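Local coordinates for protein alpha-fucosidase (Bifidobacterium bifidum, PDB 2EAD) that probably cleaves alpha-1,2-linked L-fucose from glycans, this chain being the catalytic part of a longer, calcium-binding fucosidase, at residues G65-E70 with N149-T154; G99-T104 with A459-G464; N675-M680 with R708-K713; N800-L805 with T827-G832; V868-V873 with L882-T887. The protein carries 1 engineered substitution. One frame throughout, in Å; residues are numbered along the deposited sequence.

Interaction 1: G65-E70 with N149-T154; sequences GEVSRE and NDTTVT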
# COMPACT_ATOMS: atom_id res chain seq x y z
N GLY A 65 -20.02 17.59 -1.76
CA GLY A 65 -20.22 19.04 -1.58
C GLY A 65 -21.32 19.68 -2.43
O GLY A 65 -21.25 20.86 -2.75
N GLU A 66 -22.35 18.92 -2.79
CA GLU A 66 -23.47 19.47 -3.61
C GLU A 66 -24.31 20.46 -2.78
O GLU A 66 -24.45 20.29 -1.57
CB GLU A 66 -24.35 18.34 -4.14
CG GLU A 66 -23.58 17.32 -4.99
CD GLU A 66 -22.86 17.95 -6.17
OE1 GLU A 66 -23.46 18.84 -6.82
OE2 GLU A 66 -21.70 17.54 -6.49
N VAL A 67 -24.85 21.51 -3.40
CA VAL A 67 -25.51 22.52 -2.55
C VAL A 67 -26.85 22.02 -1.97
O VAL A 67 -27.04 22.02 -0.77
CB VAL A 67 -25.50 23.99 -3.09
CG1 VAL A 67 -24.54 24.17 -4.26
CG2 VAL A 67 -26.90 24.54 -3.40
N SER A 68 -27.72 21.49 -2.83
CA SER A 68 -29.03 20.96 -2.36
C SER A 68 -29.03 19.46 -2.00
O SER A 68 -29.19 19.09 -0.83
CB SER A 68 -30.13 21.29 -3.39
OG SER A 68 -31.41 21.03 -2.80
N ARG A 69 -28.86 18.58 -2.98
CA ARG A 69 -28.81 17.17 -2.68
C ARG A 69 -27.36 16.72 -2.40
O ARG A 69 -26.67 16.18 -3.27
CB ARG A 69 -29.47 16.34 -3.79
CG ARG A 69 -29.64 14.83 -3.42
CD ARG A 69 -30.55 14.16 -4.42
NE ARG A 69 -30.59 12.69 -4.31
CZ ARG A 69 -31.29 12.01 -3.41
NH1 ARG A 69 -32.04 12.64 -2.48
NH2 ARG A 69 -31.27 10.69 -3.44
N GLU A 70 -26.91 16.99 -1.18
CA GLU A 70 -25.54 16.74 -0.75
C GLU A 70 -25.39 15.23 -0.60
O GLU A 70 -26.35 14.53 -0.27
CB GLU A 70 -25.30 17.43 0.60
CG GLU A 70 -24.02 17.01 1.37
CD GLU A 70 -22.73 17.33 0.61
OE1 GLU A 70 -22.60 16.91 -0.56
OE2 GLU A 70 -21.85 18.01 1.19
N ASN A 149 -34.86 25.17 -3.82
CA ASN A 149 -35.57 25.33 -5.08
C ASN A 149 -34.62 25.42 -6.27
O ASN A 149 -35.00 25.15 -7.40
CB ASN A 149 -36.48 26.57 -5.04
CG ASN A 149 -37.67 26.44 -4.06
OD1 ASN A 149 -38.10 25.33 -3.70
ND2 ASN A 149 -38.20 27.58 -3.64
N ASP A 150 -33.38 25.84 -5.98
CA ASP A 150 -32.31 25.95 -6.98
C ASP A 150 -30.98 25.80 -6.23
O ASP A 150 -30.96 25.60 -5.01
CB ASP A 150 -32.38 27.31 -7.68
CG ASP A 150 -32.35 28.49 -6.69
OD1 ASP A 150 -31.42 28.55 -5.85
OD2 ASP A 150 -33.27 29.34 -6.76
N THR A 151 -29.86 25.89 -6.94
CA THR A 151 -28.56 25.71 -6.32
C THR A 151 -27.70 26.96 -6.46
O THR A 151 -26.45 26.88 -6.48
CB THR A 151 -27.80 24.53 -6.96
OG1 THR A 151 -27.69 24.76 -8.39
CG2 THR A 151 -28.52 23.20 -6.67
N THR A 152 -28.36 28.11 -6.57
CA THR A 152 -27.66 29.39 -6.68
C THR A 152 -26.94 29.68 -5.37
O THR A 152 -27.55 29.71 -4.31
CB THR A 152 -28.64 30.55 -7.03
OG1 THR A 152 -29.39 30.23 -8.21
CG2 THR A 152 -27.86 31.84 -7.25
N VAL A 153 -25.63 29.87 -5.45
CA VAL A 153 -24.85 30.18 -4.26
C VAL A 153 -23.81 31.26 -4.52
O VAL A 153 -23.54 31.62 -5.65
CB VAL A 153 -24.12 28.93 -3.65
CG1 VAL A 153 -25.12 27.85 -3.20
CG2 VAL A 153 -23.13 28.36 -4.63
N THR A 154 -23.24 31.76 -3.44
CA THR A 154 -22.04 32.57 -3.52
C THR A 154 -21.15 32.13 -2.39
O THR A 154 -21.62 31.48 -1.42
CB THR A 154 -22.35 34.09 -3.42
OG1 THR A 154 -23.03 34.37 -2.20
CG2 THR A 154 -23.18 34.55 -4.59
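Asp-150 OD1 accepts the backbone N of Thr-152 at 3.2 Å with an N-H...O angle of 156°, the nitrogen standing 37° out of the carboxylate plane. Thr-151, at the middle of this Asx turn, lies against Val-67. No hydrogen bond joins the two segments; the contact itself is apolar. CG2 of Val-67 does most of the touching, meeting Thr-151 CA at 3.6 Å and, with the two side chains running aslant, Thr-151 CB at 3.7 Å. Against Val-153 the approach is tip to tip, Val-67 CG2 to Val-153 CG1 measuring 3.8 Å, while Val-67 CG1 lies 3.9 Å from that same methyl. Such straddling goes with a nearly eclipsed rotamer of Val-67 (chi1 -13°), which suggests some strain. The setting is the antiparallel beta-sandwich of the N-terminal domain: residues 65-70 lead into strand 69-76 of one sheet, and residues 149-154 belong to the link from strand 140-145 of that sheet to strand 156-161 of the other. Cutting Val-67 back to an alanine removes both methyls and would probably leave a gap beside Thr-151 and Val-153, with this link freer to shift. Beside Val-67, Ser-68 CB touches Thr-151 CG2 at 4.1 Å, whereas Ser-68 OG is hydrogen-bonded with Phe-148 N. Phe-171 of strand 166-173 lies against both Val-67 and Val-153.

Interaction 2: G99-T104 with A459-G464; sequences GQNGAT and AKVYAG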
# COMPACT_ATOMS: atom_id res chain seq x y z
N GLY A 99 -4.19 -29.23 -9.11
CA GLY A 99 -2.98 -29.25 -8.29
C GLY A 99 -2.43 -30.66 -8.08
O GLY A 99 -1.20 -30.85 -8.03
N GLN A 100 -3.35 -31.63 -7.90
CA GLN A 100 -3.03 -33.04 -7.58
C GLN A 100 -1.97 -33.17 -6.46
O GLN A 100 -0.96 -33.87 -6.63
CB GLN A 100 -2.57 -33.74 -8.87
CG GLN A 100 -3.65 -33.82 -9.98
CD GLN A 100 -4.70 -34.90 -9.71
OE1 GLN A 100 -4.41 -35.93 -9.08
NE2 GLN A 100 -5.94 -34.66 -10.16
N ASN A 101 -2.18 -32.43 -5.36
CA ASN A 101 -1.28 -32.42 -4.21
C ASN A 101 0.21 -32.31 -4.57
O ASN A 101 1.07 -33.05 -4.05
CB ASN A 101 -1.55 -33.63 -3.28
CG ASN A 101 -2.88 -33.52 -2.53
OD1 ASN A 101 -3.42 -32.42 -2.30
ND2 ASN A 101 -3.41 -34.68 -2.11
N GLY A 102 0.49 -31.40 -5.51
CA GLY A 102 1.84 -31.09 -5.93
C GLY A 102 2.39 -31.82 -7.13
O GLY A 102 3.46 -31.43 -7.64
N ALA A 103 1.67 -32.86 -7.58
CA ALA A 103 2.11 -33.74 -8.67
C ALA A 103 2.26 -33.01 -10.00
O ALA A 103 3.20 -33.26 -10.76
CB ALA A 103 1.16 -34.94 -8.82
N THR A 104 1.32 -32.10 -10.27
CA THR A 104 1.31 -31.35 -11.51
C THR A 104 2.54 -30.42 -11.61
O THR A 104 3.21 -30.39 -12.62
CB THR A 104 0.01 -30.52 -11.62
OG1 THR A 104 -1.12 -31.39 -11.45
CG2 THR A 104 -0.07 -29.78 -12.95
N ALA A 459 -0.81 -24.61 -0.38
CA ALA A 459 0.54 -25.18 -0.42
C ALA A 459 0.43 -26.68 -0.56
O ALA A 459 1.24 -27.28 -1.26
CB ALA A 459 1.30 -24.83 0.86
N LYS A 460 -0.54 -27.30 0.14
CA LYS A 460 -0.78 -28.75 -0.05
C LYS A 460 -1.23 -29.13 -1.48
O LYS A 460 -0.59 -29.96 -2.15
CB LYS A 460 -1.78 -29.29 0.99
CG LYS A 460 -2.01 -30.82 0.85
CD LYS A 460 -3.27 -31.34 1.57
CE LYS A 460 -4.60 -30.79 0.96
NZ LYS A 460 -5.13 -31.39 -0.35
N VAL A 461 -2.29 -28.48 -1.96
CA VAL A 461 -2.91 -28.78 -3.26
C VAL A 461 -1.94 -28.58 -4.43
O VAL A 461 -1.90 -29.39 -5.36
CB VAL A 461 -4.17 -27.96 -3.47
CG1 VAL A 461 -4.67 -28.06 -4.96
CG2 VAL A 461 -5.25 -28.36 -2.44
N TYR A 462 -1.18 -27.49 -4.41
CA TYR A 462 -0.34 -27.14 -5.55
C TYR A 462 1.15 -27.49 -5.42
O TYR A 462 1.80 -27.66 -6.42
CB TYR A 462 -0.52 -25.66 -5.92
CG TYR A 462 -1.92 -25.34 -6.38
CD1 TYR A 462 -2.27 -25.50 -7.70
CD2 TYR A 462 -2.89 -24.87 -5.48
CE1 TYR A 462 -3.54 -25.20 -8.15
CE2 TYR A 462 -4.20 -24.59 -5.91
CZ TYR A 462 -4.50 -24.75 -7.25
OH TYR A 462 -5.78 -24.48 -7.72
N ALA A 463 1.67 -27.65 -4.20
CA ALA A 463 3.08 -27.97 -4.06
C ALA A 463 3.33 -29.17 -3.15
O ALA A 463 4.48 -29.51 -2.89
CB ALA A 463 3.87 -26.74 -3.54
N GLY A 464 2.26 -29.79 -2.65
CA GLY A 464 2.38 -30.97 -1.80
C GLY A 464 2.95 -30.73 -0.40
O GLY A 464 3.44 -31.68 0.26
O HOH W 1 0.90 -29.06 -8.60
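Gly-99 to Gly-102 lie backbone against backbone on the last turn of helix 442-463, the CA atoms of Gly-102 and Ala-463 being 3.8 Å apart. Val-461 O accepts from Gly-102 N at 3.1 Å (N-H...O 138°), the donor standing 58° out of the carbonyl plane, and Gly-99 CA makes a C-H...O contact with it, also 3.1 Å. A CB on Gly-99 would fall about 2.2 Å from that Val-461 O, which excludes a side chain. Water 1 bridges the segments, donating to Gly-99 O at 2.8 Å and to Tyr-462 O at 2.7 Å. Asn-101 and Lys-460 run alongside each other; Lys-460 bends at its last two torsions so that NZ donates a hydrogen bond to Asn-101 OD1 at 2.8 Å, and the ammonium also forms a salt bridge with Glu-96. CD1 of Tyr-462 rests 3.9 Å from Gly-99 CA, and its hydroxyl bonds with Thr-125 and Asn-95. Gly-464, the first residue past helix 442-463, has positive phi, and Gly-102 is the N-cap of helix 103-113. Thus a helix end of the catalytic domain, whose family has an (alpha/alpha)6 barrel, packs through glycines against the turn between helices 96-99 and 103-113.

Interaction 3: N675-M680 with R708-K713; sequences NQHRHM and RYRCFK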
# COMPACT_ATOMS: atom_id res chain seq x y z
N ASN A 675 11.57 -2.82 -26.37
CA ASN A 675 12.31 -2.74 -25.08
C ASN A 675 11.58 -1.99 -23.97
O ASN A 675 12.14 -1.80 -22.87
CB ASN A 675 13.68 -2.06 -25.25
CG ASN A 675 14.59 -2.79 -26.19
OD1 ASN A 675 15.29 -2.15 -26.99
ND2 ASN A 675 14.62 -4.10 -26.10
N GLN A 676 10.36 -1.55 -24.25
CA GLN A 676 9.64 -0.71 -23.29
C GLN A 676 8.48 -1.39 -22.59
O GLN A 676 7.52 -0.71 -22.19
CB GLN A 676 9.16 0.55 -23.98
CG GLN A 676 10.29 1.37 -24.56
CD GLN A 676 9.77 2.53 -25.37
OE1 GLN A 676 9.92 2.55 -26.56
NE2 GLN A 676 9.14 3.48 -24.72
N HIS A 677 8.58 -2.71 -22.36
CA HIS A 677 7.59 -3.40 -21.55
C HIS A 677 7.26 -2.67 -20.24
O HIS A 677 8.13 -2.19 -19.55
CB HIS A 677 7.98 -4.84 -21.24
CG HIS A 677 6.93 -5.58 -20.47
ND1 HIS A 677 5.68 -5.86 -21.00
CD2 HIS A 677 6.92 -6.07 -19.21
CE1 HIS A 677 4.95 -6.49 -20.09
NE2 HIS A 677 5.69 -6.63 -19.00
N ARG A 678 5.99 -2.58 -19.91
CA ARG A 678 5.56 -1.79 -18.75
C ARG A 678 6.09 -2.26 -17.40
O ARG A 678 6.39 -1.42 -16.54
CB ARG A 678 4.06 -1.68 -18.74
CG ARG A 678 3.53 -0.61 -17.78
CD ARG A 678 2.03 -0.74 -17.68
NE ARG A 678 1.43 0.42 -16.99
CZ ARG A 678 0.24 0.37 -16.42
NH1 ARG A 678 -0.42 -0.79 -16.45
NH2 ARG A 678 -0.26 1.43 -15.78
N HIS A 679 6.14 -3.58 -17.19
CA HIS A 679 6.61 -4.14 -15.93
C HIS A 679 8.13 -4.16 -15.93
O HIS A 679 8.76 -4.24 -16.98
CB HIS A 679 6.14 -5.60 -15.77
CG HIS A 679 4.66 -5.77 -15.70
ND1 HIS A 679 4.00 -6.06 -14.52
CD2 HIS A 679 3.70 -5.63 -16.64
CE1 HIS A 679 2.70 -6.16 -14.76
NE2 HIS A 679 2.50 -5.91 -16.04
N MET A 680 8.71 -4.12 -14.74
CA MET A 680 10.14 -4.35 -14.55
C MET A 680 10.34 -5.32 -13.39
O MET A 680 10.97 -4.99 -12.37
CB MET A 680 10.90 -3.05 -14.27
CG MET A 680 10.66 -1.94 -15.29
SD MET A 680 11.34 -0.29 -14.94
CE MET A 680 10.97 0.05 -13.21
N ARG A 708 16.86 2.53 -18.07
CA ARG A 708 16.85 3.43 -19.24
C ARG A 708 16.18 2.80 -20.47
O ARG A 708 15.40 3.46 -21.18
CB ARG A 708 18.26 3.91 -19.57
CG ARG A 708 18.27 4.67 -20.87
CD ARG A 708 19.36 5.69 -20.94
NE ARG A 708 19.28 6.34 -22.25
CZ ARG A 708 18.93 7.61 -22.43
NH1 ARG A 708 18.64 8.39 -21.38
NH2 ARG A 708 18.87 8.09 -23.68
N TYR A 709 16.48 1.53 -20.73
CA TYR A 709 15.84 0.85 -21.84
C TYR A 709 14.31 0.78 -21.64
O TYR A 709 13.55 0.99 -22.59
CB TYR A 709 16.40 -0.55 -21.99
CG TYR A 709 17.67 -0.72 -22.80
CD1 TYR A 709 17.65 -0.61 -24.19
CD2 TYR A 709 18.86 -1.07 -22.18
CE1 TYR A 709 18.82 -0.82 -24.95
CE2 TYR A 709 20.04 -1.27 -22.93
CZ TYR A 709 20.00 -1.16 -24.31
OH TYR A 709 21.17 -1.37 -25.05
N ARG A 710 13.85 0.51 -20.42
CA ARG A 710 12.42 0.38 -20.17
C ARG A 710 11.71 1.71 -20.22
O ARG A 710 10.54 1.76 -20.66
CB ARG A 710 12.11 -0.29 -18.82
CG ARG A 710 12.31 -1.81 -18.77
CD ARG A 710 11.31 -2.61 -19.64
NE ARG A 710 10.84 -3.75 -18.89
CZ ARG A 710 11.47 -4.92 -18.84
NH1 ARG A 710 12.57 -5.11 -19.55
NH2 ARG A 710 10.97 -5.90 -18.09
N CYS A 711 12.38 2.77 -19.79
CA CYS A 711 11.69 4.04 -19.43
C CYS A 711 11.80 5.15 -20.46
O CYS A 711 11.09 6.16 -20.35
CB CYS A 711 12.19 4.57 -18.09
SG CYS A 711 11.68 3.50 -16.69
N PHE A 712 12.69 4.97 -21.43
CA PHE A 712 12.92 6.00 -22.43
C PHE A 712 12.53 5.48 -23.83
O PHE A 712 12.60 4.27 -24.10
CB PHE A 712 14.39 6.45 -22.39
CG PHE A 712 14.74 7.32 -21.23
CD1 PHE A 712 14.92 8.70 -21.39
CD2 PHE A 712 14.99 6.77 -19.97
CE1 PHE A 712 15.29 9.50 -20.32
CE2 PHE A 712 15.37 7.56 -18.90
CZ PHE A 712 15.51 8.93 -19.06
N LYS A 713 12.08 6.38 -24.69
CA LYS A 713 11.90 6.06 -26.12
C LYS A 713 12.77 7.07 -26.81
O LYS A 713 12.57 8.27 -26.67
CB LYS A 713 10.44 6.21 -26.55
CG LYS A 713 10.13 6.02 -28.05
CD LYS A 713 10.62 4.68 -28.57
CE LYS A 713 9.52 3.91 -29.37
NZ LYS A 713 9.99 2.59 -29.97
O HOH W 2 13.87 -3.56 -21.82
O HOH W 3 8.96 3.49 -21.70
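Arg-710 grips the carbonyl oxygen of His-679 side-on with two nitrogens: NE at 2.9 Å (N-H...O 151°) and NH2 at 3.0 Å (142°) from His-679 O. That oxygen lies in the guanidinium plane, and NE lies in the carbonyl plane, whereas NH2 is tilted from it. His-677 CB sits over one face of the guanidinium, 3.9 Å from Arg-710 NE. The chain of Arg-710 folds back at chi2 (-67°) and again at chi3, which brings this head over the loop, and its stem slides past Met-680 in the opposite direction, CG of Arg-710 to CG of Met-680 measuring 3.9 Å. Met-680 SD also packs 4.2 Å from Cys-711 SG. Here the C-terminal end of helix 697-711, in the catalytic domain whose family forms an (alpha/alpha)6 barrel, pins a loop without regular structure before passing into the short strand 712-713. Water 2 takes a bond from Arg-710 NH1 and donates to Asn-675 O at 2.7 Å; water 3 donates to Arg-710 O at 2.6 Å and accepts from Gln-676 NE2. The Gln-676 side chain crosses that of Lys-713 at about a right angle, OE1 against CD. Further out, Glu-652 forms a salt bridge with Arg-710 NH2, which probably offsets the buried charge and fixes the rotation of the head. Asn-675 ND2 is hydrogen-bonded with Tyr-671 OH, and Trp-732 of helix 722-735 touches Cys-711.

Interaction 4: N800-L805 with T827-G832; sequences NILPAL and TTWKNG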
# COMPACT_ATOMS: atom_id res chain seq x y z
N ASN A 800 21.35 7.08 4.74
CA ASN A 800 21.84 7.78 3.56
C ASN A 800 21.02 9.07 3.36
O ASN A 800 19.85 9.05 2.95
CB ASN A 800 21.79 6.84 2.35
CG ASN A 800 22.49 7.41 1.13
OD1 ASN A 800 22.88 8.58 1.09
ND2 ASN A 800 22.65 6.57 0.12
N ILE A 801 21.68 10.20 3.64
CA ILE A 801 21.04 11.50 3.60
C ILE A 801 21.09 12.07 2.17
O ILE A 801 22.14 12.11 1.57
CB ILE A 801 21.75 12.50 4.58
CG1 ILE A 801 21.70 12.03 6.04
CG2 ILE A 801 21.21 13.92 4.40
CD1 ILE A 801 20.31 11.82 6.65
N LEU A 802 19.94 12.49 1.66
CA LEU A 802 19.81 13.07 0.31
C LEU A 802 20.49 12.23 -0.77
O LEU A 802 21.35 12.76 -1.53
CB LEU A 802 20.31 14.53 0.30
CG LEU A 802 19.63 15.46 1.31
CD1 LEU A 802 20.35 16.80 1.40
CD2 LEU A 802 18.09 15.67 1.00
N PRO A 803 20.09 10.94 -0.88
CA PRO A 803 20.67 10.07 -1.90
C PRO A 803 20.30 10.38 -3.35
O PRO A 803 21.02 9.95 -4.26
CB PRO A 803 20.11 8.70 -1.54
CG PRO A 803 18.80 8.98 -0.86
CD PRO A 803 19.09 10.22 -0.06
N ALA A 804 19.17 11.04 -3.58
CA ALA A 804 18.75 11.36 -4.94
C ALA A 804 17.98 12.66 -4.96
O ALA A 804 16.79 12.70 -5.34
CB ALA A 804 17.92 10.20 -5.57
N LEU A 805 18.67 13.72 -4.55
CA LEU A 805 18.07 15.05 -4.49
C LEU A 805 18.04 15.67 -5.90
O LEU A 805 19.08 15.80 -6.54
CB LEU A 805 18.89 15.95 -3.55
CG LEU A 805 18.47 17.43 -3.44
CD1 LEU A 805 17.07 17.61 -2.82
CD2 LEU A 805 19.57 18.20 -2.67
N THR A 827 16.50 16.87 7.80
CA THR A 827 17.59 17.37 6.95
C THR A 827 17.20 18.71 6.37
O THR A 827 16.04 18.91 5.94
CB THR A 827 17.92 16.42 5.78
OG1 THR A 827 18.09 15.08 6.27
CG2 THR A 827 19.23 16.86 5.07
N THR A 828 18.16 19.62 6.39
CA THR A 828 18.03 20.93 5.75
C THR A 828 19.12 21.06 4.71
O THR A 828 20.27 20.68 4.96
CB THR A 828 18.13 22.07 6.79
OG1 THR A 828 17.12 21.85 7.77
CG2 THR A 828 17.87 23.45 6.12
N TRP A 829 18.76 21.55 3.53
CA TRP A 829 19.75 21.72 2.51
C TRP A 829 19.64 23.07 1.80
O TRP A 829 18.61 23.72 1.83
CB TRP A 829 19.74 20.54 1.52
CG TRP A 829 18.52 20.47 0.66
CD1 TRP A 829 18.36 20.96 -0.61
CD2 TRP A 829 17.28 19.85 1.01
NE1 TRP A 829 17.09 20.69 -1.07
CE2 TRP A 829 16.41 20.01 -0.10
CE3 TRP A 829 16.83 19.15 2.13
CZ2 TRP A 829 15.10 19.52 -0.10
CZ3 TRP A 829 15.52 18.65 2.12
CH2 TRP A 829 14.68 18.83 1.02
N LYS A 830 20.74 23.48 1.19
CA LYS A 830 20.82 24.77 0.50
C LYS A 830 21.81 24.61 -0.61
O LYS A 830 22.85 23.96 -0.44
CB LYS A 830 21.31 25.89 1.44
CG LYS A 830 20.22 26.61 2.22
CD LYS A 830 19.03 27.05 1.31
CE LYS A 830 17.67 27.05 2.05
NZ LYS A 830 17.41 25.82 2.90
N ASN A 831 21.50 25.20 -1.77
CA ASN A 831 22.39 25.13 -2.92
C ASN A 831 22.76 23.67 -3.23
O ASN A 831 23.88 23.36 -3.64
CB ASN A 831 23.65 26.01 -2.67
CG ASN A 831 23.30 27.48 -2.41
OD1 ASN A 831 23.71 28.09 -1.40
ND2 ASN A 831 22.53 28.07 -3.33
N GLY A 832 21.80 22.76 -3.00
CA GLY A 832 21.93 21.37 -3.41
C GLY A 832 22.76 20.50 -2.49
O GLY A 832 23.15 19.38 -2.87
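Ile-801 and Thr-827 face each other with CA atoms 7.6 Å apart, and Leu-805 and Gly-832 at 7.5 Å, spacings too wide for backbone pairing; no hydrogen bond crosses, and side chains fill the interval. In the C-terminal domain this packs strand 794-801 of the mixed sheet, and the turn after it, against strand 823-830 of the seven-stranded antiparallel sheet. Ile-801, Leu-802 and Leu-805 all turn their CB atoms to strand 823-830, from which Thr-827 and Trp-829 answer. Ile-801 CG2 meets Thr-827 CG2 at 3.6 Å, and Leu-802 CD1 comes tip to tip with the same Thr-827 methyl at 3.8 Å. A chi1 of 69° sets the indole of Trp-829 over its own backbone, with one face to both leucines. Leu-802 CD2 stands 4.2 Å from the centroid of its six-membered ring, 25° off the normal, and Leu-805 CD2 stands 4.0 Å from that of the five-membered ring, 27° off: two CH-pi contacts. Leu-805 CD1 also approaches Trp-829 NE1 at 3.5 Å, although the polar partner of NE1 is the carbonyl O of Trp-809. An alanine in place of Trp-829 would probably open a gap beneath Leu-802 and Leu-805 and leave the Trp-809 carbonyl without this donor. Around this buried contact, Val-837 and Ala-834 of strand 833-841 pack on Ile-801 and Leu-802, Val-849 of strand 847-851 touches Ile-801, and the backbone of Leu-802 bonds to Leu-780 at the end of helix 767-780.

Interaction 5: V868-V873 with L882-T887; sequences VNAKVV and LVFDTT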
# COMPACT_ATOMS: atom_id res chain seq x y z
N VAL A 868 31.03 14.84 19.28
CA VAL A 868 31.08 13.37 19.21
C VAL A 868 32.29 12.93 18.39
O VAL A 868 32.57 13.50 17.31
CB VAL A 868 29.78 12.76 18.61
CG1 VAL A 868 29.91 11.25 18.45
CG2 VAL A 868 28.55 13.10 19.49
N ASN A 869 33.01 11.94 18.91
CA ASN A 869 34.21 11.42 18.25
C ASN A 869 33.84 10.48 17.09
O ASN A 869 34.23 9.29 17.07
CB ASN A 869 35.10 10.71 19.29
CG ASN A 869 36.55 10.53 18.81
OD1 ASN A 869 36.92 10.99 17.72
ND2 ASN A 869 37.37 9.87 19.64
N ALA A 870 33.07 10.99 16.13
CA ALA A 870 32.70 10.19 14.97
C ALA A 870 33.94 9.84 14.14
O ALA A 870 34.84 10.69 13.95
CB ALA A 870 31.70 10.91 14.13
N LYS A 871 33.98 8.59 13.68
CA LYS A 871 35.02 8.12 12.78
C LYS A 871 34.54 8.19 11.34
O LYS A 871 33.39 7.85 11.03
CB LYS A 871 35.47 6.69 13.14
CG LYS A 871 36.10 6.56 14.54
CD LYS A 871 37.37 7.40 14.71
CE LYS A 871 38.12 6.99 16.01
NZ LYS A 871 39.45 7.69 16.21
N VAL A 872 35.42 8.65 10.46
CA VAL A 872 35.16 8.62 9.04
C VAL A 872 35.66 7.31 8.50
O VAL A 872 36.84 6.97 8.65
CB VAL A 872 35.85 9.78 8.30
CG1 VAL A 872 35.63 9.67 6.78
CG2 VAL A 872 35.34 11.10 8.81
N VAL A 873 34.75 6.53 7.90
CA VAL A 873 35.16 5.31 7.22
C VAL A 873 34.87 5.48 5.74
O VAL A 873 33.99 6.23 5.36
CB VAL A 873 34.55 4.04 7.83
CG1 VAL A 873 34.93 3.91 9.33
CG2 VAL A 873 33.01 4.01 7.67
N LEU A 882 30.15 8.63 8.31
CA LEU A 882 30.43 9.02 9.68
C LEU A 882 29.80 7.96 10.56
O LEU A 882 28.60 7.71 10.47
CB LEU A 882 29.81 10.38 9.97
CG LEU A 882 30.60 11.59 9.48
CD1 LEU A 882 29.69 12.82 9.61
CD2 LEU A 882 31.92 11.75 10.26
N VAL A 883 30.62 7.30 11.37
CA VAL A 883 30.09 6.31 12.30
C VAL A 883 30.33 6.70 13.77
O VAL A 883 31.40 7.24 14.14
CB VAL A 883 30.44 4.81 11.89
CG1 VAL A 883 31.07 4.73 10.48
CG2 VAL A 883 31.29 4.10 12.90
N PHE A 884 29.34 6.44 14.60
CA PHE A 884 29.41 6.82 15.99
C PHE A 884 28.37 6.08 16.80
O PHE A 884 27.31 5.73 16.27
CB PHE A 884 29.30 8.35 16.18
CG PHE A 884 28.11 8.98 15.52
CD1 PHE A 884 26.96 9.24 16.25
CD2 PHE A 884 28.14 9.31 14.16
CE1 PHE A 884 25.85 9.84 15.65
CE2 PHE A 884 27.04 9.90 13.54
CZ PHE A 884 25.89 10.17 14.29
N ASP A 885 28.69 5.79 18.06
CA ASP A 885 27.74 5.16 18.97
C ASP A 885 26.64 6.14 19.32
O ASP A 885 26.83 7.36 19.24
CB ASP A 885 28.44 4.65 20.24
CG ASP A 885 29.47 3.58 19.95
OD1 ASP A 885 29.30 2.81 18.97
OD2 ASP A 885 30.46 3.49 20.72
N THR A 886 25.46 5.62 19.66
CA THR A 886 24.37 6.49 20.05
C THR A 886 23.71 6.01 21.32
O THR A 886 23.90 4.86 21.72
CB THR A 886 23.24 6.66 18.96
OG1 THR A 886 22.50 5.44 18.85
CG2 THR A 886 23.81 7.10 17.60
N THR A 887 22.93 6.89 21.92
CA THR A 887 22.13 6.61 23.10
C THR A 887 20.67 6.82 22.71
O THR A 887 20.36 7.80 22.02
CB THR A 887 22.50 7.61 24.24
OG1 THR A 887 23.84 7.35 24.64
CG2 THR A 887 21.59 7.46 25.43
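The ring of Phe-884 is met obliquely by two aliphatic groups of the other segment: Ala-870 CB, 3.9 Å from Phe-884 CD2, and Val-868 CG1, 4.1 Å from Phe-884 CG. Val-868 CG1 also touches Phe-884 CB at 3.7 Å. The side chains of Val-868 and Phe-884 cross at about a right angle. For the phenyl, a chi1 of 52° sets the ring above its own backbone, leading away from the segment that CB faces, and it meets the ring of Tyr-892. Flat peptide groups make the polar part of the contact. Lys-871 and Val-883 form an antiparallel hydrogen-bonded pair: Lys-871 N to Val-883 O is 2.9 Å, and Val-883 N to Lys-871 O is 2.8 Å and nearly straight (172°). The next pair, Val-872 with Leu-882, is non-hydrogen-bonded, and its side chains lie on the opposite sheet face, Val-872 CG2 against Leu-882 CD2 at 3.8 Å. On the Val-883 side, Val-873 CG2 presses on Val-883 CG1 at 3.5 Å, a tight carbon pair. The short strand axes run at 134°, antiparallel but strongly twisted. These strands, 871-874 and 880-884, form a beta-hairpin of the C-terminal domain; 880-884 pairs also with strand 847-851, Val-861 of strand 859-863 lies against Val-868, Ala-870 and Phe-884, and Tyr-795 of strand 794-801 touches Val-873 and Val-883.

How the interactions relate
From the N terminus, interaction 1 closes a loop of about 80 residues within the beta-sandwich domain. Interaction 2 opens inside that loop and closes some 355 residues later, so the two cross; it ties the N-terminal region to the catalytic helices. Interaction 2 lies on the other side of the chain's centre from interaction 1, their centres about 60 Å apart. The others follow in series: interaction 3 closes a short loop in the catalytic domain, then interaction 4 closes a loop and interaction 5 a beta-hairpin in the C-terminal domain. Interactions 4 and 5 reach the same mixed sheet, with centres about 20 Å apart. Interaction 3 comes within about 14 Å of interaction 4 by nearest atoms.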